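Local coordinates for protein glycoside hydrolase family 61 (Trichoderma reesei QM6a, PDB 5O2X) that probably cleaves cellulose oxidatively at a surface copper site, as a lytic polysaccharide monooxygenase of Auxiliary Activity family 9, at residues 4-10 / 73-79; 29-33 / 64-68; 136-142 / 231-236. Residue numbers count along the deposited sequence, not the author numbering.

Interaction 1 of 3, residues 4-10 / 73-79; sequences INDIVIN and DTILFQW. With MAN (alpha-D-mannopyranose), chain N; NAG (2-acetamido-2-deoxy-beta-D-glucopyranose), chain C; MAN (alpha-D-mannopyranose), chain O; MAN (alpha-D-mannopyranose), chain M.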
loop_
_atom_site.group_PDB
_atom_site.type_symbol
_atom_site.label_atom_id
_atom_site.label_comp_id
_atom_site.label_asym_id
_atom_site.label_seq_id
_atom_site.Cartn_x
_atom_site.Cartn_y
_atom_site.Cartn_z
ATOM N N ILE A 4 -4.780 -2.996 -7.546
ATOM C CA ILE A 4 -3.701 -3.938 -7.774
ATOM C C ILE A 4 -4.239 -5.237 -8.342
ATOM O O ILE A 4 -5.183 -5.842 -7.828
ATOM C CB ILE A 4 -2.857 -4.122 -6.493
ATOM C CG1 ILE A 4 -2.112 -2.817 -6.211
ATOM C CG2 ILE A 4 -1.899 -5.281 -6.672
ATOM C CD1 ILE A 4 -1.438 -2.821 -4.904
ATOM N N ASN A 5 -3.611 -5.694 -9.417
ATOM C CA ASN A 5 -3.966 -6.942 -10.092
ATOM C C ASN A 5 -3.236 -8.136 -9.499
ATOM O O ASN A 5 -3.780 -9.264 -9.470
ATOM C CB ASN A 5 -3.594 -6.868 -11.609
ATOM C CG ASN A 5 -4.027 -8.101 -12.367
ATOM O OD1 ASN A 5 -5.232 -8.346 -12.562
ATOM N ND2 ASN A 5 -3.040 -8.929 -12.791
ATOM N N ASP A 6 -1.958 -7.949 -9.143
ATOM C CA ASP A 6 -1.080 -9.015 -8.698
ATOM C C ASP A 6 0.049 -8.399 -7.925
ATOM O O ASP A 6 0.355 -7.206 -8.074
ATOM C CB ASP A 6 -0.573 -9.858 -9.873
ATOM C CG ASP A 6 0.228 -9.067 -10.856
ATOM O OD1 ASP A 6 1.494 -8.955 -10.604
ATOM O OD2 ASP A 6 -0.280 -8.510 -11.829
ATOM N N ILE A 7 0.686 -9.248 -7.107
ATOM C CA ILE A 7 1.989 -8.894 -6.498
ATOM C C ILE A 7 2.982 -9.978 -6.883
ATOM O O ILE A 7 2.588 -11.128 -7.107
ATOM C CB ILE A 7 1.898 -8.670 -4.976
ATOM C CG1 ILE A 7 1.581 -9.942 -4.203
ATOM C CG2 ILE A 7 0.889 -7.569 -4.676
ATOM C CD1 ILE A 7 1.596 -9.770 -2.695
ATOM N N VAL A 8 4.248 -9.595 -6.994
ATOM C CA VAL A 8 5.296 -10.539 -7.425
ATOM C C VAL A 8 6.406 -10.472 -6.398
ATOM O O VAL A 8 7.030 -9.415 -6.218
ATOM C CB VAL A 8 5.795 -10.249 -8.825
ATOM C CG1 VAL A 8 6.785 -11.296 -9.273
ATOM C CG2 VAL A 8 4.628 -10.126 -9.822
ATOM N N ILE A 9 6.628 -11.585 -5.705
ATOM C CA ILE A 9 7.529 -11.617 -4.532
ATOM C C ILE A 9 8.745 -12.434 -4.933
ATOM O O ILE A 9 8.629 -13.663 -5.144
ATOM C CB ILE A 9 6.827 -12.239 -3.317
ATOM C CG1 ILE A 9 5.485 -11.533 -3.042
ATOM C CG2 ILE A 9 7.781 -12.225 -2.115
ATOM C CD1 ILE A 9 4.753 -12.013 -1.822
ATOM N N ASN A 10 9.875 -11.777 -5.138
ATOM C CA ASN A 10 11.048 -12.517 -5.679
ATOM C C ASN A 10 10.725 -13.389 -6.823
ATOM O O ASN A 10 11.149 -14.542 -6.891
ATOM C CB ASN A 10 11.751 -13.395 -4.675
ATOM C CG ASN A 10 12.346 -12.641 -3.592
ATOM O OD1 ASN A 10 12.354 -11.409 -3.547
ATOM N ND2 ASN A 10 12.928 -13.396 -2.689
ATOM N N ASP A 73 13.170 -9.968 1.170
ATOM C CA ASP A 73 12.548 -10.155 -0.143
ATOM C C ASP A 73 11.948 -8.840 -0.640
ATOM O O ASP A 73 11.535 -7.985 0.159
ATOM C CB ASP A 73 11.385 -11.205 -0.048
ATOM C CG ASP A 73 11.827 -12.632 0.128
ATOM O OD1 ASP A 73 13.047 -12.882 0.036
ATOM O OD2 ASP A 73 10.915 -13.517 0.311
ATOM N N THR A 74 11.907 -8.692 -1.968
ATOM C CA THR A 74 11.236 -7.546 -2.533
ATOM C C THR A 74 9.886 -7.981 -3.109
ATOM O O THR A 74 9.690 -9.095 -3.575
ATOM C CB THR A 74 12.008 -6.763 -3.567
ATOM O OG1 THR A 74 12.048 -7.464 -4.773
ATOM C CG2 THR A 74 13.313 -6.251 -3.038
ATOM N N ILE A 75 8.941 -7.058 -2.996
ATOM C CA ILE A 75 7.561 -7.273 -3.453
ATOM C C ILE A 75 7.241 -6.173 -4.459
ATOM O O ILE A 75 7.379 -4.983 -4.169
ATOM C CB ILE A 75 6.583 -7.218 -2.269
ATOM C CG1 ILE A 75 6.949 -8.315 -1.250
ATOM C CG2 ILE A 75 5.142 -7.377 -2.790
ATOM C CD1 ILE A 75 6.035 -8.394 -0.062
ATOM N N LEU A 76 6.829 -6.605 -5.637
ATOM C CA LEU A 76 6.379 -5.736 -6.719
ATOM C C LEU A 76 4.866 -5.707 -6.720
ATOM O O LEU A 76 4.205 -6.758 -6.716
ATOM C CB LEU A 76 6.954 -6.254 -8.058
ATOM C CG LEU A 76 6.501 -5.478 -9.295
ATOM C CD1 LEU A 76 7.591 -5.505 -10.308
ATOM C CD2 LEU A 76 5.181 -6.049 -9.863
ATOM N N PHE A 77 4.308 -4.495 -6.727
ATOM C CA PHE A 77 2.870 -4.265 -6.823
ATOM C C PHE A 77 2.539 -3.853 -8.253
ATOM O O PHE A 77 3.158 -2.934 -8.778
ATOM C CB PHE A 77 2.435 -3.140 -5.902
ATOM C CG PHE A 77 2.759 -3.368 -4.459
ATOM C CD1 PHE A 77 1.975 -4.163 -3.633
ATOM C CD2 PHE A 77 3.891 -2.763 -3.936
ATOM C CE1 PHE A 77 2.321 -4.341 -2.313
ATOM C CE2 PHE A 77 4.231 -2.900 -2.626
ATOM C CZ PHE A 77 3.457 -3.686 -1.805
ATOM N N GLN A 78 1.548 -4.514 -8.863
ATOM C CA GLN A 78 1.115 -4.212 -10.237
ATOM C C GLN A 78 -0.253 -3.556 -10.221
ATOM O O GLN A 78 -1.253 -4.220 -9.913
ATOM C CB GLN A 78 1.059 -5.487 -11.045
ATOM C CG GLN A 78 0.578 -5.292 -12.494
ATOM C CD GLN A 78 1.633 -4.597 -13.314
ATOM O OE1 GLN A 78 2.698 -5.183 -13.584
ATOM N NE2 GLN A 78 1.382 -3.341 -13.696
ATOM N N TRP A 79 -0.308 -2.269 -10.562
ATOM C CA TRP A 79 -1.564 -1.513 -10.659
ATOM C C TRP A 79 -2.121 -1.597 -12.084
ATOM O O TRP A 79 -1.352 -1.572 -13.061
ATOM C CB TRP A 79 -1.319 -0.069 -10.276
ATOM C CG TRP A 79 -1.107 0.161 -8.815
ATOM C CD1 TRP A 79 0.047 0.041 -8.099
ATOM C CD2 TRP A 79 -2.122 0.537 -7.860
ATOM N NE1 TRP A 79 -0.197 0.329 -6.781
ATOM C CE2 TRP A 79 -1.511 0.647 -6.611
ATOM C CE3 TRP A 79 -3.491 0.826 -7.964
ATOM C CZ2 TRP A 79 -2.224 1.021 -5.470
ATOM C CZ3 TRP A 79 -4.189 1.198 -6.852
ATOM C CH2 TRP A 79 -3.566 1.300 -5.604
HETATM C C1 MAN N . 11.918 -8.896 -10.250
HETATM C C2 MAN N . 11.180 -9.856 -9.333
HETATM C C3 MAN N . 10.193 -9.073 -8.436
HETATM C C4 MAN N . 10.950 -7.998 -7.688
HETATM C C5 MAN N . 11.639 -7.097 -8.708
HETATM C C6 MAN N . 12.485 -6.033 -8.072
HETATM O O2 MAN N . 12.082 -10.573 -8.514
HETATM O O3 MAN N . 9.537 -9.983 -7.560
HETATM O O4 MAN N . 10.033 -7.257 -6.895
HETATM O O5 MAN N . 12.520 -7.840 -9.529
HETATM O O6 MAN N . 13.400 -6.617 -7.108
HETATM C C1 NAG C . 2.404 -3.923 -18.152
HETATM C C2 NAG C . 2.701 -5.187 -18.902
HETATM C C3 NAG C . 1.387 -5.720 -19.468
HETATM C C4 NAG C . 0.359 -5.924 -18.392
HETATM C C5 NAG C . 0.229 -4.687 -17.516
HETATM C C6 NAG C . -0.554 -4.955 -16.266
HETATM C C7 NAG C . 4.614 -5.812 -20.269
HETATM C C8 NAG C . 5.520 -5.420 -21.393
HETATM N N2 NAG C . 3.659 -4.944 -19.953
HETATM O O3 NAG C . 1.578 -6.946 -20.192
HETATM O O4 NAG C . -0.934 -6.234 -18.951
HETATM O O5 NAG C . 1.547 -4.253 -17.066
HETATM O O6 NAG C . -0.014 -6.040 -15.527
HETATM O O7 NAG C . 4.764 -6.874 -19.643
HETATM C C1 MAN O . 11.516 -18.028 -11.360
HETATM C C2 MAN O . 11.331 -18.338 -9.888
HETATM C C3 MAN O . 11.762 -17.103 -9.086
HETATM C C4 MAN O . 13.199 -16.683 -9.436
HETATM C C5 MAN O . 13.382 -16.525 -10.942
HETATM C C6 MAN O . 14.823 -16.298 -11.369
HETATM O O2 MAN O . 12.107 -19.495 -9.522
HETATM O O3 MAN O . 11.606 -17.339 -7.700
HETATM O O4 MAN O . 13.492 -15.417 -8.816
HETATM O O5 MAN O . 12.881 -17.704 -11.591
HETATM O O6 MAN O . 15.480 -17.553 -11.269
HETATM C C1 MAN M . 6.682 -4.275 -14.993
HETATM C C2 MAN M . 5.784 -5.475 -14.881
HETATM C C3 MAN M . 6.414 -6.694 -15.516
HETATM C C4 MAN M . 6.884 -6.417 -16.922
HETATM C C5 MAN M . 7.723 -5.145 -16.957
HETATM C C6 MAN M . 8.065 -4.711 -18.361
HETATM O O2 MAN M . 4.561 -5.148 -15.549
HETATM O O3 MAN M . 5.489 -7.791 -15.527
HETATM O O4 MAN M . 7.680 -7.524 -17.368
HETATM O O5 MAN M . 7.068 -4.049 -16.327
HETATM O O6 MAN M . 8.992 -3.625 -18.345
HETATM O O HOH W 1 3.028 -7.806 -12.461
#
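Ile4 lies over one face of the Trp79 indole: its CG1 stands 3.6 Å from the centroid of the five-membered ring, a CH-pi contact. Ile4 CD1 also reaches Phe77 CD1 (3.9 Å), and Ile7 CG2 packs on Phe77 CD1 at 3.7 Å. With Ile9 CG1 against Ile75 CG1 (4.0 Å), these residues form the apolar face of an antiparallel strand pair whose axes approach to 4.5 Å. Val8 and Leu76 are a hydrogen-bonded pair, N to O at 2.9 Å in both directions, while Ile7-Phe77 and Ile9-Ile75 are non-hydrogen-bonded pairs. Asn5, with psi near -39°, interrupts the alternation, yet its N still donates to Gln78 O (2.8 Å).

The opposite face, with Asp6, Val8, Leu76 and Gln78, is mixed: Val8 CG2 meets Leu76 CD2 at 4.1 Å, while its polar groups meet water and sugar. A water donates to Asp6 OD1 (2.7 Å) and Gln78 OE1 (2.9 Å), and Gln78 OE1 also accepts from O2 of mannose M at 2.7 Å. At the edge, Thr74 OG1 meets O6 (2.8 Å) and O4 (2.9 Å) of mannose N, and Asn10 OD1 accepts from Thr74 N (3.2 Å).

Both are inner strands of a five-stranded mixed sheet of the AA9 beta-sandwich, strand 12-15 flanking 4-9 and strand 139-143 flanking 74-79. Strands 151-161 and 172-183 cover the apolar face, where Trp79 touches the copper ligand Tyr174.

Interaction 2 of 3, residues 29-33 / 64-68; sequences PIVVG and KGHAS. With MAN (alpha-D-mannopyranose), chain R.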
loop_
_atom_site.group_PDB
_atom_site.type_symbol
_atom_site.label_atom_id
_atom_site.label_comp_id
_atom_site.label_asym_id
_atom_site.label_seq_id
_atom_site.Cartn_x
_atom_site.Cartn_y
_atom_site.Cartn_z
ATOM N N PRO A 29 -11.936 -16.619 -5.724
ATOM C CA PRO A 29 -10.854 -17.370 -5.091
ATOM C C PRO A 29 -10.357 -16.724 -3.812
ATOM O O PRO A 29 -10.443 -15.521 -3.626
ATOM C CB PRO A 29 -9.766 -17.389 -6.158
ATOM C CG PRO A 29 -9.995 -16.109 -6.886
ATOM C CD PRO A 29 -11.472 -15.943 -6.949
ATOM N N ILE A 30 -9.732 -17.562 -2.979
ATOM C CA ILE A 30 -8.981 -17.093 -1.821
ATOM C C ILE A 30 -7.657 -16.538 -2.328
ATOM O O ILE A 30 -6.890 -17.245 -3.008
ATOM C CB ILE A 30 -8.779 -18.225 -0.830
ATOM C CG1 ILE A 30 -10.123 -18.697 -0.280
ATOM C CG2 ILE A 30 -7.827 -17.759 0.278
ATOM C CD1 ILE A 30 -10.030 -19.953 0.548
ATOM N N VAL A 31 -7.376 -15.292 -1.950
ATOM C CA VAL A 31 -6.185 -14.582 -2.428
ATOM C C VAL A 31 -5.527 -13.855 -1.268
ATOM O O VAL A 31 -6.080 -13.779 -0.163
ATOM C CB VAL A 31 -6.521 -13.596 -3.567
ATOM C CG1 VAL A 31 -6.959 -14.339 -4.814
ATOM C CG2 VAL A 31 -7.568 -12.583 -3.157
ATOM N N VAL A 32 -4.320 -13.319 -1.535
ATOM C CA VAL A 32 -3.561 -12.625 -0.498
ATOM C C VAL A 32 -3.999 -11.205 -0.298
ATOM O O VAL A 32 -3.648 -10.594 0.711
ATOM C CB VAL A 32 -2.050 -12.700 -0.800
ATOM C CG1 VAL A 32 -1.568 -14.119 -0.816
ATOM C CG2 VAL A 32 -1.682 -11.975 -2.066
ATOM N N GLY A 33 -4.760 -10.629 -1.246
ATOM C CA GLY A 33 -5.288 -9.284 -1.116
ATOM C C GLY A 33 -6.615 -9.274 -0.402
ATOM O O GLY A 33 -7.446 -10.170 -0.606
ATOM N N LYS A 64 -8.163 -14.327 2.979
ATOM C CA LYS A 64 -8.322 -15.627 3.640
ATOM C C LYS A 64 -7.123 -16.544 3.443
ATOM O O LYS A 64 -7.144 -17.705 3.859
ATOM C CB LYS A 64 -9.643 -16.304 3.209
ATOM C CG LYS A 64 -10.880 -15.584 3.699
ATOM C CD LYS A 64 -12.147 -16.445 3.651
ATOM C CE LYS A 64 -13.368 -15.684 4.110
ATOM N NZ LYS A 64 -14.596 -16.527 3.942
ATOM N N GLY A 65 -6.067 -16.028 2.831
ATOM C CA GLY A 65 -4.779 -16.705 2.815
ATOM C C GLY A 65 -3.654 -15.674 2.807
ATOM O O GLY A 65 -3.892 -14.473 2.889
ATOM N N HIS A 66 -2.417 -16.186 2.698
ATOM C CA HIS A 66 -1.253 -15.328 2.819
ATOM C C HIS A 66 -0.126 -15.783 1.907
ATOM O O HIS A 66 -0.105 -16.930 1.428
ATOM C CB HIS A 66 -0.759 -15.260 4.266
ATOM C CG HIS A 66 -0.395 -16.576 4.845
ATOM N ND1 HIS A 66 -1.291 -17.320 5.569
ATOM C CD2 HIS A 66 0.720 -17.334 4.726
ATOM C CE1 HIS A 66 -0.728 -18.468 5.906
ATOM N NE2 HIS A 66 0.492 -18.512 5.409
ATOM N N ALA A 67 0.820 -14.874 1.688
ATOM C CA ALA A 67 2.038 -15.181 0.978
ATOM C C ALA A 67 3.189 -15.330 1.954
ATOM O O ALA A 67 3.439 -14.435 2.759
ATOM C CB ALA A 67 2.396 -14.072 -0.017
ATOM N N SER A 68 3.918 -16.430 1.870
ATOM C CA SER A 68 5.060 -16.644 2.770
ATOM C C SER A 68 6.296 -16.028 2.115
ATOM O O SER A 68 6.617 -16.392 1.013
ATOM C CB SER A 68 5.185 -18.150 3.066
ATOM O OG SER A 68 4.111 -18.619 3.863
HETATM C C1 MAN R . 1.708 -19.647 1.221
HETATM C C2 MAN R . 2.294 -19.480 -0.155
HETATM C C3 MAN R . 2.879 -20.769 -0.672
HETATM C C4 MAN R . 3.820 -21.386 0.371
HETATM C C5 MAN R . 3.161 -21.488 1.741
HETATM C C6 MAN R . 4.151 -21.932 2.807
HETATM O O2 MAN R . 3.313 -18.463 -0.046
HETATM O O3 MAN R . 3.562 -20.542 -1.896
HETATM O O4 MAN R . 4.190 -22.695 -0.045
HETATM O O5 MAN R . 2.634 -20.211 2.142
HETATM O O6 MAN R . 3.515 -22.081 4.059
HETATM O O HOH W 2 -9.292 -14.197 0.262
#
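A single water does the polar bridging between the irregular 29-33 and the residues leading into strand 67-70, accepting from Val31 N at 3.1 Å and from Lys64 N at 2.9 Å. The rest is van der Waals contact, largely of methyl groups on backbone. Ile30 CG2 presses on the peptide joining Lys64 and Gly65, 3.5 Å from Lys64 C and 3.6 Å from Gly65 N; a CB on Gly65 would come within 3.4 Å of that methyl, so the bare residue lets the chains approach closely. Gly65 N is buried here without a polar partner. Further along, Val32 CG1 sits 3.5 Å from both His66 C and Ala67 N and 4.0 Å from Ala67 CB.

His66 turns its CB away, and its ND1 is bonded to Glu102. Just beyond the contact, Ser68 binds a protein-linked mannose, its N to O2 at 2.9 Å and its OG to O5 at 2.8 Å.

The contact ties the long loop after strand 12-15 to the start of strand 67-70, beside strand 172-183, whose Asn179 bonds the backbones of Val32 and Ala67; Val32 also packs on Phe178 and Tyr14.

Interaction 3 of 3, residues 136-142 / 231-236; sequences NNNTWVV and SVAQGS. With MAN (alpha-D-mannopyranose), chain L; MAN (alpha-D-mannopyranose), chain M; NAG (2-acetamido-2-deoxy-beta-D-glucopyranose), chain C.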
loop_
_atom_site.group_PDB
_atom_site.type_symbol
_atom_site.label_atom_id
_atom_site.label_comp_id
_atom_site.label_asym_id
_atom_site.label_seq_id
_atom_site.Cartn_x
_atom_site.Cartn_y
_atom_site.Cartn_z
ATOM N N ASN A 136 7.533 2.691 -14.790
ATOM C CA ASN A 136 7.857 1.280 -14.637
ATOM C C ASN A 136 6.656 0.377 -14.848
ATOM O O ASN A 136 6.404 -0.571 -14.117
ATOM C CB ASN A 136 8.496 1.066 -13.248
ATOM C CG ASN A 136 9.858 1.734 -13.144
ATOM O OD1 ASN A 136 10.144 2.426 -12.113
ATOM N ND2 ASN A 136 10.666 1.555 -14.093
ATOM N N ASN A 137 5.900 0.683 -15.921
ATOM C CA ASN A 137 4.723 -0.099 -16.293
ATOM C C ASN A 137 3.776 -0.309 -15.118
ATOM O O ASN A 137 3.216 -1.402 -14.948
ATOM C CB ASN A 137 5.037 -1.427 -16.986
ATOM C CG ASN A 137 3.806 -1.980 -17.679
ATOM O OD1 ASN A 137 3.058 -1.218 -18.312
ATOM N ND2 ASN A 137 3.589 -3.281 -17.587
ATOM N N ASN A 138 3.526 0.763 -14.352
ATOM C CA ASN A 138 2.521 0.735 -13.324
ATOM C C ASN A 138 2.867 -0.158 -12.138
ATOM O O ASN A 138 2.007 -0.779 -11.525
ATOM C CB ASN A 138 1.111 0.376 -13.876
ATOM C CG ASN A 138 0.207 1.554 -14.064
ATOM O OD1 ASN A 138 0.644 2.664 -14.418
ATOM N ND2 ASN A 138 -1.074 1.322 -13.810
ATOM N N THR A 139 4.171 -0.170 -11.787
ATOM C CA THR A 139 4.621 -0.984 -10.677
ATOM C C THR A 139 5.319 -0.137 -9.639
ATOM O O THR A 139 5.852 0.947 -9.908
ATOM C CB THR A 139 5.529 -2.138 -11.117
ATOM O OG1 THR A 139 6.782 -1.653 -11.619
ATOM C CG2 THR A 139 4.848 -3.027 -12.137
ATOM N N TRP A 140 5.375 -0.703 -8.424
ATOM C CA TRP A 140 6.155 -0.163 -7.297
ATOM C C TRP A 140 6.796 -1.333 -6.623
ATOM O O TRP A 140 6.160 -2.391 -6.466
ATOM C CB TRP A 140 5.271 0.601 -6.315
ATOM C CG TRP A 140 6.041 1.345 -5.281
ATOM C CD1 TRP A 140 6.255 0.992 -3.963
ATOM C CD2 TRP A 140 6.784 2.545 -5.485
ATOM N NE1 TRP A 140 7.048 1.908 -3.347
ATOM C CE2 TRP A 140 7.409 2.877 -4.243
ATOM C CE3 TRP A 140 6.985 3.388 -6.583
ATOM C CZ2 TRP A 140 8.204 4.023 -4.084
ATOM C CZ3 TRP A 140 7.746 4.512 -6.421
ATOM C CH2 TRP A 140 8.370 4.813 -5.203
ATOM N N VAL A 141 8.051 -1.171 -6.157
ATOM C CA VAL A 141 8.797 -2.208 -5.450
ATOM C C VAL A 141 9.064 -1.772 -4.031
ATOM O O VAL A 141 9.570 -0.671 -3.811
ATOM C CB VAL A 141 10.130 -2.502 -6.171
ATOM C CG1 VAL A 141 10.952 -3.544 -5.406
ATOM C CG2 VAL A 141 9.832 -2.996 -7.581
ATOM N N VAL A 142 8.745 -2.650 -3.061
ATOM C CA VAL A 142 9.104 -2.437 -1.639
ATOM C C VAL A 142 9.938 -3.621 -1.193
ATOM O O VAL A 142 9.725 -4.739 -1.630
ATOM C CB VAL A 142 7.828 -2.213 -0.767
ATOM C CG1 VAL A 142 7.064 -3.508 -0.562
ATOM C CG2 VAL A 142 8.158 -1.532 0.558
ATOM N N SER A 231 13.108 4.509 -0.146
ATOM C CA SER A 231 12.698 3.625 -1.215
ATOM C C SER A 231 13.899 2.792 -1.610
ATOM O O SER A 231 15.044 3.270 -1.487
ATOM C CB SER A 231 12.148 4.388 -2.430
ATOM O OG SER A 231 13.114 5.297 -2.988
ATOM N N VAL A 232 13.626 1.598 -2.099
ATOM C CA VAL A 232 14.662 0.813 -2.765
ATOM C C VAL A 232 14.578 1.044 -4.277
ATOM O O VAL A 232 13.618 1.640 -4.785
ATOM C CB VAL A 232 14.571 -0.683 -2.437
ATOM C CG1 VAL A 232 14.816 -0.919 -0.952
ATOM C CG2 VAL A 232 13.243 -1.337 -2.914
ATOM N N ALA A 233 15.613 0.641 -4.994
ATOM C CA ALA A 233 15.681 0.946 -6.413
ATOM C C ALA A 233 14.445 0.376 -7.136
ATOM O O ALA A 233 14.143 -0.818 -7.064
ATOM C CB ALA A 233 16.944 0.403 -7.038
ATOM N N GLN A 234 13.752 1.262 -7.841
ATOM C CA GLN A 234 12.553 0.901 -8.601
ATOM C C GLN A 234 12.914 0.322 -9.965
ATOM O O GLN A 234 13.939 0.635 -10.533
ATOM C CB GLN A 234 11.662 2.112 -8.788
ATOM C CG GLN A 234 11.199 2.694 -7.450
ATOM C CD GLN A 234 10.365 1.701 -6.677
ATOM O OE1 GLN A 234 9.346 1.183 -7.198
ATOM N NE2 GLN A 234 10.797 1.351 -5.492
ATOM N N GLY A 235 12.024 -0.499 -10.489
ATOM C CA GLY A 235 12.172 -1.129 -11.785
ATOM C C GLY A 235 11.358 -2.397 -11.814
ATOM O O GLY A 235 11.379 -3.189 -10.893
ATOM N N SER A 236 10.600 -2.574 -12.896
ATOM C CA SER A 236 9.708 -3.728 -13.010
ATOM C C SER A 236 10.507 -4.967 -13.344
ATOM O O SER A 236 11.527 -4.912 -14.018
ATOM C CB SER A 236 8.716 -3.426 -14.107
ATOM O OG SER A 236 7.806 -4.537 -14.153
HETATM C C1 MAN L . 13.726 4.814 -4.172
HETATM C C2 MAN L . 15.088 5.477 -4.302
HETATM C C3 MAN L . 14.958 6.970 -4.560
HETATM C C4 MAN L . 14.086 7.231 -5.775
HETATM C C5 MAN L . 12.742 6.518 -5.579
HETATM C C6 MAN L . 11.876 6.598 -6.816
HETATM O O2 MAN L . 15.814 4.834 -5.352
HETATM O O3 MAN L . 16.256 7.577 -4.726
HETATM O O4 MAN L . 13.803 8.607 -5.957
HETATM O O5 MAN L . 12.934 5.121 -5.313
HETATM O O6 MAN L . 12.520 6.040 -7.975
HETATM C C1 MAN M . 6.682 -4.275 -14.993
HETATM C C2 MAN M . 5.784 -5.475 -14.881
HETATM C C3 MAN M . 6.414 -6.694 -15.516
HETATM C C4 MAN M . 6.884 -6.417 -16.922
HETATM C C5 MAN M . 7.723 -5.145 -16.957
HETATM C C6 MAN M . 8.065 -4.711 -18.361
HETATM O O2 MAN M . 4.561 -5.148 -15.549
HETATM O O3 MAN M . 5.489 -7.791 -15.527
HETATM O O4 MAN M . 7.680 -7.524 -17.368
HETATM O O5 MAN M . 7.068 -4.049 -16.327
HETATM O O6 MAN M . 8.992 -3.625 -18.345
HETATM C C1 NAG C . 2.404 -3.923 -18.152
HETATM C C2 NAG C . 2.701 -5.187 -18.902
HETATM C C3 NAG C . 1.387 -5.720 -19.468
HETATM C C4 NAG C . 0.359 -5.924 -18.392
HETATM C C5 NAG C . 0.229 -4.687 -17.516
HETATM C C6 NAG C . -0.554 -4.955 -16.266
HETATM C C7 NAG C . 4.614 -5.812 -20.269
HETATM C C8 NAG C . 5.520 -5.420 -21.393
HETATM N N2 NAG C . 3.659 -4.944 -19.953
HETATM O O3 NAG C . 1.578 -6.946 -20.192
HETATM O O4 NAG C . -0.934 -6.234 -18.951
HETATM O O5 NAG C . 1.547 -4.253 -17.066
HETATM O O6 NAG C . -0.014 -6.040 -15.527
HETATM O O7 NAG C . 4.764 -6.874 -19.643
HETATM O O HOH W 3 8.376 2.006 -9.668
HETATM O O HOH W 4 9.169 -0.679 -10.322
HETATM O O HOH W 5 10.741 1.017 -1.903
#
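Gln234, Val141 and Asn136 lose the most surface here, and Gln234 leads. Its side chain folds back with chi1 and chi2 both m, bringing the amide alongside the backbone of Val141. Gln234 OE1 accepts from Val141 N and Gln234 NE2 donates to Val141 O, both at 2.9 Å, so one side-chain amide satisfies both polar backbone atoms of a strand residue. Gln234 NE2 also reaches Val232 O (2.9 Å), bracing its own loop. The same OE1 lies over a face of the Trp140 ring, 3.3 Å from CE3.

Val141 points its side chain toward the loop, with CG1 4.0 Å from Val232 CG2 and CG2 3.7 Å from Gly235 O. Asn136, just past helix 129-135, packs its backbone O 3.7 Å from Ser236 CB; Thr139 OG1 donates to that O at 2.7 Å. Three waters fill the gaps: between Thr139 OG1 and Gly235 N (both 2.9 Å), Val141 O (2.8 Å) and Val232 N (2.9 Å), and Thr139 O (2.7 Å) and Gln234 OE1 (2.8 Å).

Sugars mark both ends. Ser231 OG and Ser236 OG are each bonded to a mannose C1 at 1.4 Å, and Asn137 ND2 to the GlcNAc C1 at 1.5 Å; Asn137 ND2 also donates to O2 of the Ser236-linked mannose (2.9 Å).

Strand 139-143 is an edge strand of its sheet, and the Gln234 amide takes up backbone groups that a further strand would otherwise pair with. Segment 231-236, O-mannosylated at Ser231 and Ser236, is probably part of the predicted linker found to be integral to the catalytic domain, and this specific bonding is consistent with that.

Interaction 1 is the buried core, a strand pair held mainly by backbone hydrogen bonds, with an apolar face; interactions 2 and 3 are only partly buried. In 2 a water is the polar link; in 3 a glutamine amide bonds directly to an edge strand, with waters filling the gaps. Interactions 1 and 3 share a sheet: strand 139-143 pairs with 74-80, Ile75 N and Phe77 N meeting Val142 O and Trp140 O, and the mannose on Ser236 reaches Gln78. Interaction 2 meets interaction 1 through packing alone, Ile9 CD1 against Ala67 CB at 3.6 Å and Ile7 CD1 against Val32 CG2 at 4.0 Å. Interactions 2 and 3 do not touch.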